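PDB 2NVA: arginine decarboxylase, A207R protein, which catalyses the pyridoxal 5'-phosphate-dependent decarboxylation of arginine to agmatine. Local coordinates for the interface of chains A and B. Numbering follows the deposited sequence. Chains: chain A/B, arginine decarboxylase, A207R protein.

Contact 1: the interface of chains A and B. Residues chain A 323-324, 361-362; chain B 48, 69, 91, 353.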
# COMPACT_ATOMS: atom_id res chain seq x y z
N THR A 323 10.26 4.54 -5.95
CA THR A 323 10.05 5.43 -4.79
C THR A 323 11.32 5.66 -3.96
O THR A 323 12.34 4.96 -4.14
CB THR A 323 8.92 4.94 -3.82
OG1 THR A 323 9.37 3.81 -3.07
CG2 THR A 323 7.63 4.59 -4.60
N CYS A 324 11.23 6.64 -3.06
CA CYS A 324 12.25 7.03 -2.07
C CYS A 324 12.65 5.94 -1.08
O CYS A 324 13.72 6.02 -0.45
CB CYS A 324 11.70 8.22 -1.26
SG CYS A 324 10.04 7.86 -0.46
N PHE A 361 1.87 7.15 -3.76
CA PHE A 361 3.00 7.52 -2.91
C PHE A 361 4.15 8.07 -3.77
O PHE A 361 4.46 7.50 -4.82
CB PHE A 361 3.46 6.31 -2.09
CG PHE A 361 4.52 6.63 -1.04
CD1 PHE A 361 4.38 7.74 -0.18
CD2 PHE A 361 5.63 5.81 -0.89
CE1 PHE A 361 5.35 8.01 0.80
CE2 PHE A 361 6.60 6.08 0.07
CZ PHE A 361 6.46 7.19 0.92
N ASN A 362 4.75 9.17 -3.34
CA ASN A 362 5.82 9.87 -4.06
C ASN A 362 5.39 10.53 -5.38
O ASN A 362 6.22 11.11 -6.08
CB ASN A 362 7.00 8.92 -4.35
CG ASN A 362 7.92 8.72 -3.16
OD1 ASN A 362 7.46 8.56 -2.01
ND2 ASN A 362 9.21 8.69 -3.43
N LYS B 48 6.28 14.23 -0.39
CA LYS B 48 5.87 12.83 -0.36
C LYS B 48 5.27 12.39 0.98
O LYS B 48 4.48 11.44 1.03
CB LYS B 48 7.05 11.91 -0.72
CG LYS B 48 8.30 12.10 0.14
CD LYS B 48 9.47 11.40 -0.56
CE LYS B 48 10.79 12.01 -0.19
NZ LYS B 48 10.98 13.39 -0.78
N ALA B 69 9.75 14.66 -5.43
CA ALA B 69 10.34 13.36 -5.77
C ALA B 69 10.01 12.94 -7.21
O ALA B 69 10.57 11.95 -7.71
CB ALA B 69 9.86 12.30 -4.80
N HIS B 91 15.50 13.47 -5.81
CA HIS B 91 15.39 12.04 -6.04
C HIS B 91 16.57 11.71 -6.93
O HIS B 91 16.75 12.33 -7.97
CB HIS B 91 14.09 11.69 -6.76
CG HIS B 91 13.75 10.23 -6.70
ND1 HIS B 91 14.68 9.24 -6.93
CD2 HIS B 91 12.58 9.59 -6.44
CE1 HIS B 91 14.11 8.06 -6.79
NE2 HIS B 91 12.84 8.24 -6.49
N TYR B 353 3.04 10.06 6.38
CA TYR B 353 2.95 8.78 5.65
C TYR B 353 1.66 8.05 5.99
O TYR B 353 1.66 6.85 6.26
CB TYR B 353 4.19 7.91 5.90
CG TYR B 353 5.47 8.66 5.59
CD1 TYR B 353 5.83 8.91 4.27
CD2 TYR B 353 6.29 9.16 6.61
CE1 TYR B 353 6.98 9.63 3.96
CE2 TYR B 353 7.45 9.89 6.31
CZ TYR B 353 7.78 10.11 4.96
OH TYR B 353 8.90 10.83 4.60
O HOH W 1 3.30 10.80 -1.45
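The rings of A:Phe361 and B:Tyr353 meet edge to edge rather than stacking, with CE1 of each lying in the plane of the other at its rim. CE1 of A:Phe361 comes to 3.6 Å from CD1 of B:Tyr353, and CZ follows alongside. One face of the phenylalanine ring is taken by its own neighbour: the amide oxygen OD1 of A:Asn362 sits over the ring centre, 3.2 Å above the plane. The same oxygen also meets B:Lys48, whose chain the amide crosses at a slant. OD1 of A:Asn362 faces CB of B:Lys48 at 3.6 Å, while ND2 is turned towards the methyl of B:Ala69. Further out, CD of B:Lys48 rests 3.6 Å from SG of A:Cys324. The thiol points this way because SG sits between the backbone N and the carbonyl carbon (chi1 55°), and a weak hydrogen bond from ND2 of A:Asn362 also reaches it. B:Lys48 is the lysine that carries the cofactor as a Schiff base in the resting enzyme of this family, so chain A helps line an active site built mainly by chain B. A bridging water ties the two backbones: water 1 bonds to the backbone N of A:Asn362 at 2.9 Å. The same water lies 2.8 Å from the carbonyl O of B:Lys48.

Contact 2: the interface of chains A and B. Residues chain A 48, 69, 73, 353; chain B 324, 361-363.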
# COMPACT_ATOMS: atom_id res chain seq x y z
N LYS A 48 -12.39 -8.03 -5.28
CA LYS A 48 -11.26 -7.38 -4.62
C LYS A 48 -9.91 -7.74 -5.23
O LYS A 48 -8.96 -6.97 -5.10
CB LYS A 48 -11.24 -7.73 -3.12
CG LYS A 48 -11.17 -9.23 -2.86
CD LYS A 48 -11.08 -9.59 -1.38
CE LYS A 48 -12.45 -9.70 -0.72
NZ LYS A 48 -13.38 -10.76 -1.33
N ALA A 69 -16.98 -7.27 -1.30
CA ALA A 69 -16.49 -7.06 0.07
C ALA A 69 -17.03 -5.79 0.71
O ALA A 69 -16.89 -5.61 1.92
CB ALA A 69 -14.96 -7.03 0.08
N GLU A 73 -17.78 -2.17 -4.06
CA GLU A 73 -17.68 -3.31 -4.99
C GLU A 73 -19.04 -3.74 -5.51
O GLU A 73 -19.18 -4.11 -6.67
CB GLU A 73 -16.95 -4.48 -4.32
CG GLU A 73 -15.48 -4.16 -4.05
CD GLU A 73 -14.65 -5.36 -3.63
OE1 GLU A 73 -13.41 -5.24 -3.67
OE2 GLU A 73 -15.23 -6.42 -3.27
N TYR A 353 -4.13 -9.14 -7.28
CA TYR A 353 -3.68 -8.28 -6.17
C TYR A 353 -2.50 -7.42 -6.64
O TYR A 353 -1.49 -7.31 -5.94
CB TYR A 353 -3.31 -9.13 -4.93
CG TYR A 353 -4.46 -10.00 -4.49
CD1 TYR A 353 -5.60 -9.43 -3.91
CD2 TYR A 353 -4.42 -11.38 -4.67
CE1 TYR A 353 -6.67 -10.21 -3.52
CE2 TYR A 353 -5.49 -12.18 -4.27
CZ TYR A 353 -6.62 -11.58 -3.71
OH TYR A 353 -7.70 -12.34 -3.32
N CYS B 324 -10.43 -7.78 4.01
CA CYS B 324 -10.50 -9.22 4.18
C CYS B 324 -9.13 -9.88 4.45
O CYS B 324 -9.05 -11.10 4.61
CB CYS B 324 -11.17 -9.86 2.95
SG CYS B 324 -12.91 -9.46 2.77
N PHE B 361 -8.20 -0.79 -1.96
CA PHE B 361 -8.29 -2.25 -1.85
C PHE B 361 -9.58 -2.64 -1.11
O PHE B 361 -9.93 -2.01 -0.11
CB PHE B 361 -7.04 -2.80 -1.15
CG PHE B 361 -6.95 -4.30 -1.13
CD1 PHE B 361 -7.20 -5.05 -2.27
CD2 PHE B 361 -6.56 -4.97 0.04
CE1 PHE B 361 -7.10 -6.44 -2.24
CE2 PHE B 361 -6.45 -6.36 0.08
CZ PHE B 361 -6.73 -7.09 -1.07
N ASN B 362 -10.26 -3.66 -1.63
CA ASN B 362 -11.55 -4.13 -1.12
C ASN B 362 -12.71 -3.13 -1.33
O ASN B 362 -13.82 -3.37 -0.87
CB ASN B 362 -11.49 -4.52 0.36
CG ASN B 362 -10.83 -5.87 0.61
OD1 ASN B 362 -9.83 -6.24 -0.04
ND2 ASN B 362 -11.37 -6.60 1.57
N GLY B 363 -12.44 -2.03 -2.04
CA GLY B 363 -13.44 -0.96 -2.20
C GLY B 363 -13.53 -0.03 -1.01
O GLY B 363 -14.49 0.75 -0.89
O HOH W 2 -9.65 -4.34 -4.39
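Two bends near the end of A:Lys48, at chi3 (87°) and chi4 (60°), fold its chain so that CE rather than CD faces the thiol of B:Cys324. The cysteine answers with SG set beside its backbone N (chi1 -68°), and SG and CE of A:Lys48 come to 3.5 Å. Nearer the backbone, CB and CD of the lysine both pack against OD1 of B:Asn362, and the amide's other end, ND2, lies 3.9 Å from CB of A:Ala69. A:Glu73, from helix 71-80, comes up against the main chain of this asparagine. Its chain is extended beyond CG, which carries the carboxylate up to the main chain of the 3-10 helix 361-363, where OE1 approaches the backbone C of B:Asn362 at 3.2 Å. The second oxygen, OE2, takes a hydrogen bond of 2.8 Å from the backbone N of A:Ala69, met on its anti side and well out of the carboxylate plane. That bond steadies the glutamate from within chain A. Water 2 joins the backbone N of B:Asn362 to the carbonyl O of A:Lys48, which also faces CE1 of B:Phe361 at 3.5 Å. The patch brings a loop of chain B, with the active-site cysteine typical of this decarboxylase family, up to the cofactor-binding lysine of chain A, so the catalytic site is completed only across the dimer.

Contact 3: the interface of chains A and B. Residues chain A 271-273; chain B 93, 113-114, 116.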
# COMPACT_ATOMS: atom_id res chain seq x y z
N LYS A 271 19.92 3.48 -13.64
CA LYS A 271 20.87 2.37 -13.64
C LYS A 271 22.11 2.76 -12.85
O LYS A 271 22.52 3.91 -12.88
CB LYS A 271 21.25 2.01 -15.08
CG LYS A 271 22.18 0.80 -15.25
CD LYS A 271 22.49 0.55 -16.75
CE LYS A 271 23.53 -0.58 -16.90
NZ LYS A 271 23.79 -0.89 -18.35
N ARG A 272 22.70 1.80 -12.15
CA ARG A 272 23.92 2.05 -11.40
C ARG A 272 24.67 0.72 -11.40
O ARG A 272 24.08 -0.30 -11.06
CB ARG A 272 23.53 2.48 -9.97
CG ARG A 272 24.62 3.09 -9.12
CD ARG A 272 24.02 3.72 -7.86
NE ARG A 272 23.19 2.77 -7.14
CZ ARG A 272 22.07 3.07 -6.47
NH1 ARG A 272 21.59 4.31 -6.41
NH2 ARG A 272 21.42 2.09 -5.88
N VAL A 273 25.94 0.72 -11.81
CA VAL A 273 26.74 -0.50 -11.80
C VAL A 273 27.90 -0.32 -10.83
O VAL A 273 28.73 0.59 -11.00
CB VAL A 273 27.29 -0.84 -13.21
CG1 VAL A 273 28.07 -2.17 -13.20
CG2 VAL A 273 26.14 -0.89 -14.22
N MET B 93 17.12 9.19 -8.74
CA MET B 93 16.77 8.44 -9.95
C MET B 93 15.50 9.02 -10.57
O MET B 93 14.40 8.77 -10.09
CB MET B 93 16.57 6.95 -9.62
CG MET B 93 17.86 6.24 -9.25
SD MET B 93 18.92 5.99 -10.71
CE MET B 93 20.45 5.36 -9.99
N ASP B 113 23.39 9.96 -7.67
CA ASP B 113 24.33 9.06 -7.02
C ASP B 113 24.93 8.02 -7.98
O ASP B 113 25.50 7.01 -7.53
CB ASP B 113 23.70 8.38 -5.78
CG ASP B 113 22.48 7.52 -6.11
OD1 ASP B 113 22.35 7.05 -7.26
OD2 ASP B 113 21.64 7.26 -5.20
N SER B 114 24.81 8.27 -9.28
CA SER B 114 25.23 7.32 -10.32
C SER B 114 25.80 8.04 -11.55
O SER B 114 25.39 9.15 -11.84
CB SER B 114 24.01 6.51 -10.79
OG SER B 114 24.40 5.57 -11.79
N PHE B 116 25.27 7.00 -14.66
CA PHE B 116 24.18 7.00 -15.65
C PHE B 116 23.20 8.14 -15.43
O PHE B 116 22.60 8.65 -16.38
CB PHE B 116 23.44 5.66 -15.66
CG PHE B 116 24.28 4.55 -16.19
CD1 PHE B 116 24.42 4.37 -17.56
CD2 PHE B 116 24.97 3.71 -15.32
CE1 PHE B 116 25.23 3.35 -18.06
CE2 PHE B 116 25.77 2.67 -15.80
CZ PHE B 116 25.90 2.50 -17.18
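A:Lys271 lays its whole chain across the ring of B:Phe116, at a part of the dimer interface where strand 262-274 meets the start of helix 115-124. CB starts over the near rim, beside CG and CD2, and CG of A:Lys271 moves on to 4.0 Å from CD2 of B:Phe116. CD then hangs over the ring centre, 3.9 Å above the plane of B:Phe116, in a CH-pi contact. CE of A:Lys271 has passed towards the far rim, 3.9 Å from CZ of B:Phe116, and the amine NZ only grazes that same atom. The extended chain, leaving with CG opposite the backbone N (chi1 -176°), is what keeps these methylenes on one face. CG2 of A:Val273 touches CE2 of B:Phe116. The strand is pinned at its backbone too: OG of B:Ser114 donates to the carbonyl O of A:Lys271 at 2.7 Å, in the carbonyl plane and on a lone pair. A:Arg272 turns the other way. After a bend at chi3 (54°), its guanidinium forms a salt bridge with B:Asp113, the two planes being 69° apart. The methyl CE of B:Met93 lies 3.9 Å from NH1 of that arginine. NH1 donates within its own guanidinium plane, yet reaches OD1 of B:Asp113 from above the carboxylate plane, at 3.0 Å.

Contact 1 and contact 2 are two-fold twins with the chains exchanged, their C-alpha centres about 25 Å apart; both pair residues 48, 69 and 353 of one chain with 324, 361 and 362 of the other. They mark the two active sites of the dimer, although the lysine and cysteine side chains adopt different rotamers in the two. Contact 3 shares no residue with either; its C-alpha centre is about 18 Å from that of contact 1 and 37 Å from that of contact 2. There strand 262-274 meets helix 115-124, probably adding a grip on the dimer outside the active site of contact 1.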